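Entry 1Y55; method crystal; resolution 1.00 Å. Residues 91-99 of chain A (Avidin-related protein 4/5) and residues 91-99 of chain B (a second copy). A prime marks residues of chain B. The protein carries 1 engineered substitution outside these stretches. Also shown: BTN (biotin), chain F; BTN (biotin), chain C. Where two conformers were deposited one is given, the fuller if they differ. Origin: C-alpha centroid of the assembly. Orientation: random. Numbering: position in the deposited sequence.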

# COMPACT_ATOMS: atom_id res chain seq x y z
N LEU A 91 -13.34 -11.75 -7.73
CA LEU A 91 -12.91 -10.38 -7.45
C LEU A 91 -11.51 -10.43 -6.87
O LEU A 91 -11.29 -11.05 -5.83
CB LEU A 91 -13.81 -9.65 -6.46
CG LEU A 91 -15.31 -9.75 -6.68
CD1 LEU A 91 -16.04 -8.96 -5.61
CD2 LEU A 91 -15.70 -9.28 -8.07
N LYS A 92 -10.57 -9.76 -7.53
CA LYS A 92 -9.23 -9.55 -7.00
C LYS A 92 -9.22 -8.14 -6.43
O LYS A 92 -9.53 -7.19 -7.15
CB LYS A 92 -8.18 -9.68 -8.11
CG LYS A 92 -8.10 -11.07 -8.73
CD LYS A 92 -7.54 -12.12 -7.79
CE LYS A 92 -6.03 -11.99 -7.62
NZ LYS A 92 -5.48 -13.03 -6.73
N THR A 93 -8.90 -8.00 -5.15
CA THR A 93 -8.92 -6.70 -4.49
C THR A 93 -7.70 -6.45 -3.64
O THR A 93 -7.02 -7.36 -3.16
CB THR A 93 -10.17 -6.52 -3.58
OG1 THR A 93 -10.06 -7.27 -2.37
CG2 THR A 93 -11.45 -6.92 -4.28
N MET A 94 -7.54 -5.17 -3.38
CA MET A 94 -6.65 -4.71 -2.36
C MET A 94 -7.35 -3.64 -1.57
O MET A 94 -8.26 -2.96 -2.06
CB MET A 94 -5.36 -4.23 -3.01
CG MET A 94 -4.66 -5.43 -3.65
SD MET A 94 -3.12 -5.16 -4.25
CE MET A 94 -2.32 -5.01 -2.35
N TRP A 95 -6.92 -3.49 -0.32
CA TRP A 95 -7.63 -2.66 0.62
C TRP A 95 -6.68 -1.82 1.45
O TRP A 95 -5.52 -2.16 1.66
CB TRP A 95 -8.57 -3.49 1.53
CG TRP A 95 -7.94 -4.64 2.25
CD1 TRP A 95 -8.04 -5.96 1.91
CD2 TRP A 95 -7.17 -4.60 3.47
NE1 TRP A 95 -7.38 -6.74 2.83
CE2 TRP A 95 -6.84 -5.92 3.79
CE3 TRP A 95 -6.77 -3.57 4.33
CZ2 TRP A 95 -6.10 -6.25 4.94
CZ3 TRP A 95 -6.02 -3.90 5.47
CH2 TRP A 95 -5.69 -5.22 5.75
N LEU A 96 -7.25 -0.71 1.94
CA LEU A 96 -6.62 0.15 2.96
C LEU A 96 -7.61 0.24 4.13
O LEU A 96 -8.77 0.59 3.93
CB LEU A 96 -6.33 1.55 2.45
CG LEU A 96 -5.33 1.64 1.30
CD1 LEU A 96 -5.29 3.06 0.77
CD2 LEU A 96 -3.94 1.18 1.71
N LEU A 97 -7.12 -0.05 5.33
CA LEU A 97 -7.89 0.00 6.57
C LEU A 97 -7.35 1.19 7.38
O LEU A 97 -6.19 1.17 7.82
CB LEU A 97 -7.74 -1.31 7.33
CG LEU A 97 -8.17 -1.37 8.80
CD1 LEU A 97 -9.59 -0.92 9.05
CD2 LEU A 97 -8.01 -2.79 9.30
N ARG A 98 -8.18 2.22 7.51
CA ARG A 98 -7.83 3.43 8.23
C ARG A 98 -8.37 3.37 9.65
O ARG A 98 -9.58 3.25 9.86
CB ARG A 98 -8.44 4.64 7.51
CG ARG A 98 -8.25 5.95 8.27
CD ARG A 98 -6.82 6.41 8.31
NE ARG A 98 -6.59 7.42 9.33
CZ ARG A 98 -5.63 8.34 9.27
NH1 ARG A 98 -4.93 8.53 8.17
NH2 ARG A 98 -5.41 9.11 10.31
N SER A 99 -7.46 3.46 10.62
CA SER A 99 -7.82 3.62 12.01
C SER A 99 -7.93 5.10 12.37
O SER A 99 -7.30 5.97 11.78
CB SER A 99 -6.75 2.98 12.90
OG SER A 99 -6.63 1.59 12.70
C11 BTN F . -6.50 7.83 -14.66
O11 BTN F . -5.19 8.19 -14.67
O12 BTN F . -6.97 7.09 -15.61
C10 BTN F . -7.37 8.30 -13.56
C9 BTN F . -6.83 9.45 -12.72
C8 BTN F . -5.98 8.99 -11.53
C7 BTN F . -5.49 10.19 -10.73
C2 BTN F . -4.79 9.80 -9.39
S1 BTN F . -5.86 9.17 -8.15
C6 BTN F . -4.48 9.25 -6.99
C5 BTN F . -3.79 10.57 -7.27
N1 BTN F . -4.38 11.69 -6.58
C3 BTN F . -4.89 12.56 -7.43
O3 BTN F . -5.51 13.69 -7.03
N2 BTN F . -4.74 12.20 -8.68
C4 BTN F . -4.00 10.95 -8.75
C11 BTN C . -12.03 -3.17 12.62
O11 BTN C . -11.09 -4.12 12.91
O12 BTN C . -12.24 -2.16 13.41
C10 BTN C . -12.84 -3.24 11.41
C9 BTN C . -12.79 -4.56 10.67
C8 BTN C . -11.64 -4.61 9.67
C7 BTN C . -11.62 -5.95 8.92
C2 BTN C . -10.59 -5.99 7.76
S1 BTN C . -10.99 -4.99 6.36
C6 BTN C . -9.61 -5.75 5.48
C5 BTN C . -9.67 -7.24 5.83
N1 BTN C . -10.56 -8.00 4.97
C3 BTN C . -11.58 -8.48 5.65
O3 BTN C . -12.54 -9.21 5.10
N2 BTN C . -11.52 -8.16 6.92
C4 BTN C . -10.32 -7.40 7.22
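Chain B (91-99) LKTMWLLRS

Two copies of the same β-strand pack face to face in nearly antiparallel directions, in a contact made by side chains and without a single hydrogen bond between the strands. Residues 91-98 of chain B are extended, as they are in chain A, and the two N-to-C directions differ by 172°. The axes approach to 7.7 Å, too far apart for the backbones to pair as neighbours in one sheet, so the space between them must be filled by side chains.

The register is reciprocal: Trp95 CA lies 7.7 Å from Leu96′ CA, and Leu96 CA lies 7.7 Å from Trp95′ CA. Alternation along an extended strand does the rest. Lys92, Met94, Leu96 and Arg98, and their counterparts in chain B, direct their CA-to-CB bonds toward the partner, whereas Thr93 and Trp95, like Thr93′ and Trp95′, turn theirs away.

Leu96 and Leu96′ form the centre. Leu96 CG meets Leu96′ CG at 3.7 Å, and each of these residues, in the same m,t rotamer, has 80 Å² covered, the largest share in its strand. Leu96′ CD1 also reaches back over the opposing backbone, 3.6 Å from Met94 O and 4.1 Å from Met94 CB; the reciprocal contact places Leu96 CD1 3.9 Å from Met94′ CB. Farther out, Arg98′ NH1 approaches Lys92 O at 3.9 Å, and Arg98 NH1 lies 3.8 Å from Lys92′ O, distances of proximity rather than hydrogen bonding. NH1 and NH2 of both arginines are hydrogen-bonded elsewhere in the structure, while NE of each makes a weak hydrogen bond within its own chain, Arg98′ NE to Ser99′ O at 2.9 Å.

On the side turned from the partner strand the tryptophans meet biotin: C6 of the biotin in chain F lies over one face of the Trp95′ ring, 3.2 Å from Trp95′ CE2. One strand thus meets its twin with alternate residues, while Trp95, its CA-to-CB bond pointing the other way, meets biotin.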

# COMPACT_ATOMS: atom_id res chain seq x y z
N LEU B 91 -7.35 16.92 5.44
CA LEU B 91 -7.59 15.49 5.22
C LEU B 91 -6.25 14.83 4.92
O LEU B 91 -5.58 15.17 3.96
CB LEU B 91 -8.54 15.24 4.05
CG LEU B 91 -9.81 16.07 3.98
CD1 LEU B 91 -10.65 15.68 2.78
CD2 LEU B 91 -10.61 15.94 5.27
N LYS B 92 -5.87 13.89 5.78
CA LYS B 92 -4.73 13.03 5.56
C LYS B 92 -5.26 11.76 4.95
O LYS B 92 -6.07 11.07 5.56
CB LYS B 92 -4.01 12.72 6.88
CG LYS B 92 -3.43 13.95 7.58
CD LYS B 92 -2.24 14.56 6.86
CE LYS B 92 -0.97 13.75 7.03
NZ LYS B 92 0.16 14.32 6.24
N THR B 93 -4.84 11.45 3.72
CA THR B 93 -5.36 10.30 2.99
C THR B 93 -4.27 9.44 2.37
O THR B 93 -3.16 9.88 2.08
CB THR B 93 -6.38 10.67 1.86
OG1 THR B 93 -5.69 11.21 0.72
CG2 THR B 93 -7.38 11.70 2.32
N MET B 94 -4.67 8.18 2.14
CA MET B 94 -3.93 7.25 1.31
C MET B 94 -4.92 6.69 0.28
O MET B 94 -6.12 6.62 0.53
CB MET B 94 -3.34 6.11 2.15
CG MET B 94 -2.63 6.59 3.43
SD MET B 94 -1.12 6.13 3.88
CE MET B 94 -0.73 6.94 2.30
N TRP B 95 -4.39 6.32 -0.88
CA TRP B 95 -5.21 5.87 -1.98
C TRP B 95 -4.63 4.64 -2.65
O TRP B 95 -3.44 4.37 -2.60
CB TRP B 95 -5.45 6.99 -3.00
CG TRP B 95 -4.23 7.67 -3.54
CD1 TRP B 95 -3.74 8.89 -3.15
CD2 TRP B 95 -3.35 7.20 -4.58
NE1 TRP B 95 -2.63 9.21 -3.89
CE2 TRP B 95 -2.37 8.19 -4.77
CE3 TRP B 95 -3.31 6.07 -5.40
CZ2 TRP B 95 -1.36 8.08 -5.73
CZ3 TRP B 95 -2.31 5.95 -6.34
CH2 TRP B 95 -1.34 6.95 -6.50
N LEU B 96 -5.55 3.90 -3.28
CA LEU B 96 -5.24 2.81 -4.20
C LEU B 96 -5.91 3.13 -5.54
O LEU B 96 -7.11 3.40 -5.59
CB LEU B 96 -5.75 1.46 -3.70
CG LEU B 96 -5.15 0.95 -2.38
CD1 LEU B 96 -5.90 -0.29 -1.92
CD2 LEU B 96 -3.67 0.66 -2.51
N LEU B 97 -5.13 3.07 -6.60
CA LEU B 97 -5.56 3.33 -7.98
C LEU B 97 -5.50 1.99 -8.71
O LEU B 97 -4.42 1.44 -8.92
CB LEU B 97 -4.65 4.38 -8.61
CG LEU B 97 -4.69 4.57 -10.13
CD1 LEU B 97 -6.08 4.83 -10.70
CD2 LEU B 97 -3.75 5.69 -10.50
N ARG B 98 -6.66 1.47 -9.07
CA ARG B 98 -6.81 0.20 -9.76
C ARG B 98 -6.97 0.43 -11.26
O ARG B 98 -7.90 1.11 -11.70
CB ARG B 98 -8.05 -0.52 -9.24
CG ARG B 98 -8.37 -1.79 -10.01
CD ARG B 98 -7.36 -2.88 -9.80
NE ARG B 98 -7.47 -3.94 -10.80
CZ ARG B 98 -7.11 -5.20 -10.59
NH1 ARG B 98 -6.79 -5.65 -9.38
NH2 ARG B 98 -7.07 -6.04 -11.61
N SER B 99 -6.08 -0.18 -12.03
CA SER B 99 -6.19 -0.19 -13.48
C SER B 99 -6.89 -1.46 -13.93
O SER B 99 -6.88 -2.48 -13.24
CB SER B 99 -4.81 -0.15 -14.12
OG SER B 99 -4.08 1.02 -13.83